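Local coordinates for protein methyltransferase (Pyrococcus horikoshii, PDB 1IXK) that probably methylates cytidine at carbon 5 in RNA, likely tRNA, with S-adenosyl-L-methionine as the methyl donor, at residues L224-L229 and I258-D263; R45-N50 and F68-V73; A21-Q26 and R213-I218. All coordinates share one frame; numbering follows the deposited sequence.

Contact 1 (L224-L229 and I258-D263); sequences LQMRLL and IQWALD
Gln259 NE2 donates to Asp263 OD1 at 2.9 Å, one turn further along the helix; Trp260, the residue after Gln259, is the one that meets Met226. The acceptor lies close to the amide plane of Gln259. The donor stands above the carboxylate plane, 38° out of it. Gln259 OE1 accepts from Ser288 N, so both ends of the amide are held. No hydrogen bond joins the two helices, and the contact between them is apolar. Met226, modelled as selenomethionine, starts beside the benzene end of the Trp260 indole, with CB 3.7 Å from Trp260 CZ3. Its chain then bends at chi3 (68°), which brings the methyl back over the ring. Met226 CE sits 3.6 Å from the centroid of the five-membered ring and 17° off the normal, a CH-pi contact over the face. The nearest atom pair is Met226 CE and Trp260 CE2, at 3.5 Å. Met226 SE lies obliquely 4.8 Å from the centroid of the six-membered ring, a Met-aromatic contact. Both helices flank the Rossmann-like sheet of the class I methyltransferase fold. Helix 215-235 is the crossover between parallel strands 188-194 and 240-246, and helix 255-264 follows the second of these. Nearer the sheet, Leu229 CD2 touches Ala261 CB at 3.7 Å. The nearest CA atoms are also those of Leu229 and Ala261, 7.9 Å apart. Leu229 also packs on Leu242 and Ile312, and Ile258 on Tyr244, Phe308 and Ala310. Trp260 also meets the ring of Phe265 edge-to-face.

Contact 2 (R45-N50 and F68-V73); sequences RCFRVN and FQFKRV
Arg45 leads into the strand whose Phe47 touches Phe70 of strand 69-73. Cys46 comes next and is tied by a disulfide to Cys81 of strand 79-82. Phe47 then carries the contact. Its CG stands between the backbone N and the carbonyl carbon (chi1 65°), and the ring reaches across toward strand 69-73. One edge of Phe47 points at the face of Phe70. Phe47 CE2 and CZ both lie 3.9 Å from Phe70 CD1, and CZ is 3.8 Å above the Phe70 plane, over its centre. Phe47 CZ is also 3.9 Å from Phe70 CG, and Phe47 CE2 is 4.0 Å from that same CG. With such even distances, it is the side of the ring between CE2 and CZ that meets Phe70, not one corner. The ring centroids of Phe47 and Phe70 are 5.1 Å apart and the planes are at 83°, a T-shaped pair. Both rings also touch Leu63 of helix 56-65. The two segments are the parallel strands of a split beta-alpha-beta unit, with helix 56-65 as the connection. Strand 79-82 runs antiparallel between them, so no backbone bonds join the pair directly. The topology is consistent with the ferredoxin-like N-terminal domain of this family. Arg48 follows, and its side chain leads away from strand 69-73. Its guanidinium is bonded to the carbonyl of Gly131, a predicted S-adenosyl-L-methionine-binding residue. In the other segment, Arg72 curls forward along its own strand and grips the next residue: NE and NH2 each lie 2.9 Å from Val73 O, approaching from the same face of the carbonyl plane.

Contact 3 (A21-Q26 and R213-I218); sequences ADRYFQ and RTMDDI
The guanidinium of Arg23 has the methyl of Met215 over one face. Met215 CE lies 3.7 Å above that plane, offset toward the rim, and 3.9 Å from Arg23 NH1. Ile218 reaches the same group obliquely, with CD1 4.1 Å from Arg23 NH2. A second guanidinium, that of Arg213, has Ile218 CG1 4.3 Å above one face, over its centre. Ile218 therefore touches one arginine with its delta carbon and lies over another with its CG1. No hydrogen bond crosses between the segments. Arg23 bends at chi3 (59°), which turns its flat end toward the start of helix 215-235. Met215, modelled as selenomethionine, bends at chi2 (49°) and again at chi3, so that SE and CE fold over the arginine. The charge of Arg23 is met by others: NH2 forms salt bridges with Glu250 and Glu252. Tyr24, next in the helix, bonds Glu250 through its hydroxyl. A leucine in place of Arg23 would probably leave Glu250 and Glu252 without this positive partner and take from Met215 the flat surface its methyl rests on. The contact joins helix 18-28, in the N-terminal region, to the beginning of a helix of the methyltransferase fold. That beginning is well defined. Asp217 N donates to Thr214 OG1 at 3.1 Å, with an angle of 156° at the hydrogen. In return Thr214 N donates at 2.8 Å to Asp217 OD2, on its anti lone pair. This reciprocal pair is a capping box, with Thr214 as the N-cap.

Overall arrangement
From the N terminus, helix 18-28 comes first and waits 186 residues for its partner at 213-218. Contact 3 thus closes a long loop that ties the N-terminal helices to the methyltransferase fold. Contact 2 forms wholly within that loop. It closes a short one of 17 residues and joins two strands of the small antiparallel sheet. After contact 3 the chain runs on along helix 215-235, which also supplies the first half of contact 1. Contact 1 then closes 28 residues later, on helix 255-264. No two contacts cross. The centres of contacts 1 and 3 are about 20 Å apart, while contacts 1 and 2 lie on opposite sides of the chain's centre.

Contact 1 (L224-L229 and I258-D263)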
loop_
_atom_site.group_PDB
_atom_site.type_symbol
_atom_site.label_atom_id
_atom_site.label_comp_id
_atom_site.label_asym_id
_atom_site.label_seq_id
_atom_site.Cartn_x
_atom_site.Cartn_y
_atom_site.Cartn_z
ATOM N N LEU A 224 9.073 -13.428 -4.952
ATOM C CA LEU A 224 8.087 -13.605 -3.899
ATOM C C LEU A 224 6.776 -12.926 -4.301
ATOM O O LEU A 224 5.697 -13.450 -4.039
ATOM C CB LEU A 224 8.598 -13.011 -2.590
ATOM C CG LEU A 224 7.662 -13.108 -1.386
ATOM C CD1 LEU A 224 7.255 -14.557 -1.148
ATOM C CD2 LEU A 224 8.370 -12.535 -0.159
ATOM N N GLN A 225 6.881 -11.761 -4.935
ATOM C CA GLN A 225 5.697 -11.025 -5.378
ATOM C C GLN A 225 4.932 -11.840 -6.418
ATOM O O GLN A 225 3.704 -11.933 -6.376
ATOM C CB GLN A 225 6.098 -9.679 -5.985
ATOM C CG GLN A 225 6.545 -8.637 -4.973
ATOM C CD GLN A 225 5.467 -8.315 -3.959
ATOM O OE1 GLN A 225 5.179 -9.113 -3.067
ATOM N NE2 GLN A 225 4.859 -7.143 -4.096
HETATM N N MSE A 226 5.669 -12.415 -7.362
HETATM C CA MSE A 226 5.069 -13.238 -8.403
HETATM C C MSE A 226 4.353 -14.426 -7.759
HETATM O O MSE A 226 3.220 -14.743 -8.111
HETATM C CB MSE A 226 6.152 -13.732 -9.380
HETATM C CG MSE A 226 6.735 -12.645 -10.305
HETATM SE SE MSE A 226 8.150 -13.209 -11.295
HETATM C CE MSE A 226 7.388 -14.373 -12.397
ATOM N N ARG A 227 5.015 -15.082 -6.810
ATOM C CA ARG A 227 4.420 -16.236 -6.134
ATOM C C ARG A 227 3.137 -15.849 -5.419
ATOM O O ARG A 227 2.132 -16.552 -5.508
ATOM C CB ARG A 227 5.383 -16.831 -5.102
ATOM C CG ARG A 227 6.572 -17.566 -5.666
ATOM C CD ARG A 227 7.488 -18.035 -4.534
ATOM N NE ARG A 227 8.691 -18.687 -5.042
ATOM C CZ ARG A 227 8.710 -19.891 -5.607
ATOM N NH1 ARG A 227 7.588 -20.586 -5.736
ATOM N NH2 ARG A 227 9.853 -20.392 -6.055
ATOM N N LEU A 228 3.186 -14.735 -4.694
ATOM C CA LEU A 228 2.024 -14.259 -3.955
ATOM C C LEU A 228 0.875 -13.891 -4.890
ATOM O O LEU A 228 -0.274 -14.250 -4.644
ATOM C CB LEU A 228 2.408 -13.046 -3.098
ATOM C CG LEU A 228 3.330 -13.359 -1.914
ATOM C CD1 LEU A 228 3.922 -12.081 -1.344
ATOM C CD2 LEU A 228 2.546 -14.121 -0.863
ATOM N N LEU A 229 1.191 -13.180 -5.966
ATOM C CA LEU A 229 0.169 -12.767 -6.918
ATOM C C LEU A 229 -0.502 -13.974 -7.569
ATOM O O LEU A 229 -1.717 -13.985 -7.768
ATOM C CB LEU A 229 0.786 -11.856 -7.977
ATOM C CG LEU A 229 -0.164 -11.290 -9.036
ATOM C CD1 LEU A 229 -1.325 -10.554 -8.370
ATOM C CD2 LEU A 229 0.615 -10.361 -9.948
ATOM N N ILE A 258 3.304 -6.985 -13.009
ATOM C CA ILE A 258 1.969 -6.788 -13.569
ATOM C C ILE A 258 1.920 -7.249 -15.033
ATOM O O ILE A 258 0.952 -7.884 -15.450
ATOM C CB ILE A 258 1.529 -5.307 -13.457
ATOM C CG1 ILE A 258 1.496 -4.899 -11.980
ATOM C CG2 ILE A 258 0.134 -5.114 -14.051
ATOM C CD1 ILE A 258 0.689 -5.838 -11.119
ATOM N N GLN A 259 2.954 -6.932 -15.809
ATOM C CA GLN A 259 2.981 -7.368 -17.205
ATOM C C GLN A 259 2.977 -8.897 -17.244
ATOM O O GLN A 259 2.291 -9.514 -18.065
ATOM C CB GLN A 259 4.229 -6.856 -17.924
ATOM C CG GLN A 259 4.266 -7.273 -19.393
ATOM C CD GLN A 259 3.163 -6.619 -20.207
ATOM O OE1 GLN A 259 3.162 -5.411 -20.401
ATOM N NE2 GLN A 259 2.216 -7.417 -20.676
ATOM N N TRP A 260 3.752 -9.503 -16.353
ATOM C CA TRP A 260 3.816 -10.954 -16.287
ATOM C C TRP A 260 2.429 -11.514 -15.990
ATOM O O TRP A 260 2.002 -12.487 -16.605
ATOM C CB TRP A 260 4.798 -11.403 -15.201
ATOM C CG TRP A 260 4.729 -12.875 -14.945
ATOM C CD1 TRP A 260 5.122 -13.878 -15.791
ATOM C CD2 TRP A 260 4.200 -13.515 -13.783
ATOM N NE1 TRP A 260 4.868 -15.106 -15.222
ATOM C CE2 TRP A 260 4.302 -14.912 -13.989
ATOM C CE3 TRP A 260 3.647 -13.046 -12.582
ATOM C CZ2 TRP A 260 3.873 -15.842 -13.040
ATOM C CZ3 TRP A 260 3.219 -13.972 -11.637
ATOM C CH2 TRP A 260 3.335 -15.356 -11.874
ATOM N N ALA A 261 1.718 -10.894 -15.054
ATOM C CA ALA A 261 0.379 -11.359 -14.697
ATOM C C ALA A 261 -0.576 -11.257 -15.885
ATOM O O ALA A 261 -1.376 -12.161 -16.126
ATOM C CB ALA A 261 -0.163 -10.551 -13.523
ATOM N N LEU A 262 -0.497 -10.151 -16.618
ATOM C CA LEU A 262 -1.356 -9.951 -17.779
ATOM C C LEU A 262 -1.052 -11.005 -18.847
ATOM O O LEU A 262 -1.957 -11.470 -19.537
ATOM C CB LEU A 262 -1.144 -8.549 -18.366
ATOM C CG LEU A 262 -1.611 -7.343 -17.542
ATOM C CD1 LEU A 262 -1.075 -6.063 -18.172
ATOM C CD2 LEU A 262 -3.128 -7.314 -17.477
ATOM N N ASP A 263 0.217 -11.381 -18.976
ATOM C CA ASP A 263 0.625 -12.383 -19.972
ATOM C C ASP A 263 0.351 -13.803 -19.505
ATOM O O ASP A 263 0.076 -14.697 -20.308
ATOM C CB ASP A 263 2.132 -12.317 -20.263
ATOM C CG ASP A 263 2.580 -10.993 -20.834
ATOM O OD1 ASP A 263 1.735 -10.233 -21.342
ATOM O OD2 ASP A 263 3.803 -10.729 -20.788
#

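Contact 2 (R45-N50 and F68-V73)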
loop_
_atom_site.group_PDB
_atom_site.type_symbol
_atom_site.label_atom_id
_atom_site.label_comp_id
_atom_site.label_asym_id
_atom_site.label_seq_id
_atom_site.Cartn_x
_atom_site.Cartn_y
_atom_site.Cartn_z
ATOM N N ARG A 45 2.642 13.195 9.786
ATOM C CA ARG A 45 1.929 12.161 10.525
ATOM C C ARG A 45 0.480 12.224 10.046
ATOM O O ARG A 45 -0.149 13.281 10.097
ATOM C CB ARG A 45 2.015 12.423 12.034
ATOM C CG ARG A 45 1.313 11.379 12.886
ATOM C CD ARG A 45 1.646 11.506 14.371
ATOM N NE ARG A 45 3.020 11.114 14.675
ATOM C CZ ARG A 45 4.078 11.914 14.562
ATOM N NH1 ARG A 45 3.932 13.170 14.155
ATOM N NH2 ARG A 45 5.290 11.451 14.848
ATOM N N CYS A 46 -0.044 11.103 9.560
ATOM C CA CYS A 46 -1.416 11.072 9.059
ATOM C C CYS A 46 -2.282 10.091 9.840
ATOM O O CYS A 46 -1.777 9.174 10.493
ATOM C CB CYS A 46 -1.432 10.688 7.575
ATOM S SG CYS A 46 -0.242 11.571 6.512
ATOM N N PHE A 47 -3.596 10.285 9.776
ATOM C CA PHE A 47 -4.498 9.387 10.483
ATOM C C PHE A 47 -5.739 9.093 9.661
ATOM O O PHE A 47 -6.095 9.842 8.757
ATOM C CB PHE A 47 -4.893 9.987 11.844
ATOM C CG PHE A 47 -5.693 11.258 11.745
ATOM C CD1 PHE A 47 -7.068 11.219 11.524
ATOM C CD2 PHE A 47 -5.066 12.496 11.839
ATOM C CE1 PHE A 47 -7.803 12.393 11.397
ATOM C CE2 PHE A 47 -5.797 13.681 11.712
ATOM C CZ PHE A 47 -7.166 13.630 11.490
ATOM N N ARG A 48 -6.395 7.993 10.005
ATOM C CA ARG A 48 -7.603 7.552 9.333
ATOM C C ARG A 48 -8.727 7.516 10.355
ATOM O O ARG A 48 -8.561 6.984 11.447
ATOM C CB ARG A 48 -7.382 6.151 8.766
ATOM C CG ARG A 48 -8.605 5.492 8.158
ATOM C CD ARG A 48 -8.326 4.015 7.932
ATOM N NE ARG A 48 -8.701 3.185 9.072
ATOM C CZ ARG A 48 -7.997 2.147 9.515
ATOM N NH1 ARG A 48 -8.435 1.448 10.551
ATOM N NH2 ARG A 48 -6.841 1.821 8.946
ATOM N N VAL A 49 -9.869 8.094 10.008
ATOM C CA VAL A 49 -11.011 8.086 10.918
ATOM C C VAL A 49 -11.625 6.688 10.902
ATOM O O VAL A 49 -11.880 6.135 9.830
ATOM C CB VAL A 49 -12.096 9.081 10.469
ATOM C CG1 VAL A 49 -13.302 8.974 11.392
ATOM C CG2 VAL A 49 -11.536 10.503 10.459
ATOM N N ASN A 50 -11.858 6.118 12.081
ATOM C CA ASN A 50 -12.470 4.799 12.160
ATOM C C ASN A 50 -13.981 4.989 12.142
ATOM O O ASN A 50 -14.610 5.238 13.176
ATOM C CB ASN A 50 -12.037 4.071 13.433
ATOM C CG ASN A 50 -12.737 2.737 13.602
ATOM O OD1 ASN A 50 -13.299 2.194 12.651
ATOM N ND2 ASN A 50 -12.700 2.198 14.812
ATOM N N PHE A 68 -5.844 20.688 16.711
ATOM C CA PHE A 68 -5.234 19.990 15.584
ATOM C C PHE A 68 -5.762 20.519 14.257
ATOM O O PHE A 68 -6.930 20.889 14.148
ATOM C CB PHE A 68 -5.508 18.486 15.663
ATOM C CG PHE A 68 -4.907 17.816 16.864
ATOM C CD1 PHE A 68 -5.561 17.835 18.090
ATOM C CD2 PHE A 68 -3.676 17.176 16.772
ATOM C CE1 PHE A 68 -5.000 17.223 19.208
ATOM C CE2 PHE A 68 -3.106 16.561 17.883
ATOM C CZ PHE A 68 -3.769 16.587 19.102
ATOM N N GLN A 69 -4.891 20.573 13.256
ATOM C CA GLN A 69 -5.281 21.009 11.920
ATOM C C GLN A 69 -4.716 19.962 10.967
ATOM O O GLN A 69 -3.667 19.376 11.232
ATOM C CB GLN A 69 -4.723 22.401 11.612
ATOM C CG GLN A 69 -5.200 23.464 12.596
ATOM C CD GLN A 69 -4.728 24.863 12.238
ATOM O OE1 GLN A 69 -3.562 25.071 11.908
ATOM N NE2 GLN A 69 -5.633 25.831 12.319
ATOM N N PHE A 70 -5.414 19.715 9.866
ATOM C CA PHE A 70 -4.976 18.691 8.927
ATOM C C PHE A 70 -5.579 18.861 7.542
ATOM O O PHE A 70 -6.576 19.562 7.373
ATOM C CB PHE A 70 -5.353 17.314 9.474
ATOM C CG PHE A 70 -6.625 17.312 10.281
ATOM C CD1 PHE A 70 -6.586 17.492 11.664
ATOM C CD2 PHE A 70 -7.863 17.181 9.659
ATOM C CE1 PHE A 70 -7.763 17.543 12.415
ATOM C CE2 PHE A 70 -9.051 17.231 10.402
ATOM C CZ PHE A 70 -8.995 17.413 11.783
ATOM N N LYS A 71 -4.967 18.202 6.560
ATOM C CA LYS A 71 -5.432 18.254 5.175
ATOM C C LYS A 71 -5.880 16.857 4.755
ATOM O O LYS A 71 -5.378 15.858 5.257
ATOM C CB LYS A 71 -4.310 18.703 4.241
ATOM C CG LYS A 71 -3.693 20.041 4.573
ATOM C CD LYS A 71 -2.545 20.337 3.621
ATOM C CE LYS A 71 -1.492 19.233 3.672
ATOM N NZ LYS A 71 -0.364 19.478 2.729
ATOM N N ARG A 72 -6.813 16.795 3.818
ATOM C CA ARG A 72 -7.317 15.510 3.353
ATOM C C ARG A 72 -6.308 14.743 2.510
ATOM O O ARG A 72 -5.484 15.332 1.814
ATOM C CB ARG A 72 -8.586 15.720 2.526
ATOM C CG ARG A 72 -9.868 15.287 3.215
ATOM C CD ARG A 72 -9.924 13.775 3.408
ATOM N NE ARG A 72 -9.748 13.051 2.149
ATOM C CZ ARG A 72 -10.553 13.163 1.093
ATOM N NH1 ARG A 72 -11.605 13.974 1.135
ATOM N NH2 ARG A 72 -10.307 12.460 -0.005
ATOM N N VAL A 73 -6.357 13.417 2.597
ATOM C CA VAL A 73 -5.498 12.598 1.761
ATOM C C VAL A 73 -6.428 12.429 0.561
ATOM O O VAL A 73 -7.544 11.928 0.694
ATOM C CB VAL A 73 -5.162 11.224 2.406
ATOM C CG1 VAL A 73 -4.384 11.432 3.702
ATOM C CG2 VAL A 73 -6.432 10.437 2.675
#

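Contact 3 (A21-Q26 and R213-I218)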
loop_
_atom_site.group_PDB
_atom_site.type_symbol
_atom_site.label_atom_id
_atom_site.label_comp_id
_atom_site.label_asym_id
_atom_site.label_seq_id
_atom_site.Cartn_x
_atom_site.Cartn_y
_atom_site.Cartn_z
ATOM N N ALA A 21 22.022 4.430 -9.312
ATOM C CA ALA A 21 22.015 5.821 -9.749
ATOM C C ALA A 21 21.760 5.862 -11.256
ATOM O O ALA A 21 20.970 6.674 -11.737
ATOM C CB ALA A 21 23.349 6.488 -9.421
ATOM N N ASP A 22 22.432 4.986 -11.999
ATOM C CA ASP A 22 22.256 4.934 -13.447
ATOM C C ASP A 22 20.843 4.471 -13.788
ATOM O O ASP A 22 20.230 4.975 -14.723
ATOM C CB ASP A 22 23.283 3.996 -14.093
ATOM C CG ASP A 22 24.684 4.601 -14.145
ATOM O OD1 ASP A 22 24.802 5.843 -14.228
ATOM O OD2 ASP A 22 25.668 3.833 -14.123
ATOM N N ARG A 23 20.328 3.510 -13.026
ATOM C CA ARG A 23 18.977 3.014 -13.256
ATOM C C ARG A 23 17.943 4.125 -13.054
ATOM O O ARG A 23 17.082 4.349 -13.909
ATOM C CB ARG A 23 18.673 1.843 -12.314
ATOM C CG ARG A 23 19.176 0.488 -12.811
ATOM C CD ARG A 23 19.158 -0.569 -11.706
ATOM N NE ARG A 23 17.836 -0.799 -11.120
ATOM C CZ ARG A 23 16.912 -1.619 -11.618
ATOM N NH1 ARG A 23 17.154 -2.303 -12.731
ATOM N NH2 ARG A 23 15.746 -1.761 -10.997
ATOM N N TYR A 24 18.030 4.831 -11.930
ATOM C CA TYR A 24 17.070 5.895 -11.664
ATOM C C TYR A 24 17.134 7.008 -12.698
ATOM O O TYR A 24 16.103 7.554 -13.075
ATOM C CB TYR A 24 17.254 6.455 -10.247
ATOM C CG TYR A 24 16.944 5.432 -9.170
ATOM C CD1 TYR A 24 16.046 4.390 -9.414
ATOM C CD2 TYR A 24 17.545 5.499 -7.916
ATOM C CE1 TYR A 24 15.756 3.440 -8.443
ATOM C CE2 TYR A 24 17.260 4.551 -6.931
ATOM C CZ TYR A 24 16.364 3.525 -7.203
ATOM O OH TYR A 24 16.076 2.583 -6.239
ATOM N N PHE A 25 18.332 7.345 -13.167
ATOM C CA PHE A 25 18.455 8.390 -14.177
ATOM C C PHE A 25 17.857 7.912 -15.507
ATOM O O PHE A 25 17.274 8.697 -16.248
ATOM C CB PHE A 25 19.921 8.794 -14.367
ATOM C CG PHE A 25 20.121 9.875 -15.395
ATOM C CD1 PHE A 25 20.360 9.553 -16.730
ATOM C CD2 PHE A 25 20.033 11.216 -15.037
ATOM C CE1 PHE A 25 20.507 10.555 -17.694
ATOM C CE2 PHE A 25 20.177 12.224 -15.995
ATOM C CZ PHE A 25 20.414 11.891 -17.325
ATOM N N GLN A 26 17.992 6.622 -15.803
ATOM C CA GLN A 26 17.432 6.073 -17.037
ATOM C C GLN A 26 15.906 6.046 -16.988
ATOM O O GLN A 26 15.235 6.123 -18.021
ATOM C CB GLN A 26 17.946 4.656 -17.271
ATOM C CG GLN A 26 19.448 4.566 -17.415
ATOM C CD GLN A 26 19.914 3.159 -17.696
ATOM O OE1 GLN A 26 19.550 2.221 -16.988
ATOM N NE2 GLN A 26 20.728 3.001 -18.733
ATOM N N ARG A 213 19.725 -1.263 -1.112
ATOM C CA ARG A 213 19.393 -2.626 -1.512
ATOM C C ARG A 213 20.344 -3.096 -2.606
ATOM O O ARG A 213 21.169 -2.326 -3.103
ATOM C CB ARG A 213 17.956 -2.695 -2.045
ATOM C CG ARG A 213 16.895 -2.099 -1.132
ATOM C CD ARG A 213 15.525 -2.134 -1.806
ATOM N NE ARG A 213 15.041 -3.501 -1.982
ATOM C CZ ARG A 213 13.982 -3.841 -2.714
ATOM N NH1 ARG A 213 13.284 -2.912 -3.355
ATOM N NH2 ARG A 213 13.617 -5.111 -2.793
ATOM N N THR A 214 20.221 -4.365 -2.977
ATOM C CA THR A 214 21.053 -4.935 -4.025
ATOM C C THR A 214 20.150 -5.492 -5.121
ATOM O O THR A 214 18.962 -5.729 -4.899
ATOM C CB THR A 214 21.925 -6.081 -3.491
ATOM O OG1 THR A 214 21.086 -7.179 -3.112
ATOM C CG2 THR A 214 22.720 -5.621 -2.283
HETATM N N MSE A 215 20.721 -5.702 -6.300
HETATM C CA MSE A 215 19.971 -6.235 -7.426
HETATM C C MSE A 215 19.394 -7.588 -6.998
HETATM O O MSE A 215 18.315 -7.980 -7.439
HETATM C CB MSE A 215 20.907 -6.381 -8.631
HETATM C CG MSE A 215 20.282 -6.106 -9.992
HETATM SE SE MSE A 215 19.319 -4.561 -10.144
HETATM C CE MSE A 215 17.694 -5.290 -10.331
ATOM N N ASP A 216 20.111 -8.289 -6.120
ATOM C CA ASP A 216 19.661 -9.585 -5.611
ATOM C C ASP A 216 18.396 -9.441 -4.780
ATOM O O ASP A 216 17.462 -10.232 -4.916
ATOM C CB ASP A 216 20.744 -10.240 -4.746
ATOM C CG ASP A 216 21.691 -11.102 -5.551
ATOM O OD1 ASP A 216 22.639 -11.659 -4.954
ATOM O OD2 ASP A 216 21.486 -11.228 -6.777
ATOM N N ASP A 217 18.373 -8.440 -3.908
ATOM C CA ASP A 217 17.209 -8.209 -3.064
ATOM C C ASP A 217 15.986 -7.916 -3.928
ATOM O O ASP A 217 14.874 -8.308 -3.584
ATOM C CB ASP A 217 17.465 -7.042 -2.109
ATOM C CG ASP A 217 18.656 -7.283 -1.200
ATOM O OD1 ASP A 217 18.667 -8.308 -0.488
ATOM O OD2 ASP A 217 19.582 -6.448 -1.197
ATOM N N ILE A 218 16.198 -7.227 -5.048
ATOM C CA ILE A 218 15.105 -6.890 -5.958
ATOM C C ILE A 218 14.547 -8.165 -6.585
ATOM O O ILE A 218 13.334 -8.313 -6.738
ATOM C CB ILE A 218 15.582 -5.921 -7.071
ATOM C CG1 ILE A 218 16.063 -4.609 -6.438
ATOM C CG2 ILE A 218 14.445 -5.640 -8.047
ATOM C CD1 ILE A 218 16.641 -3.610 -7.424
#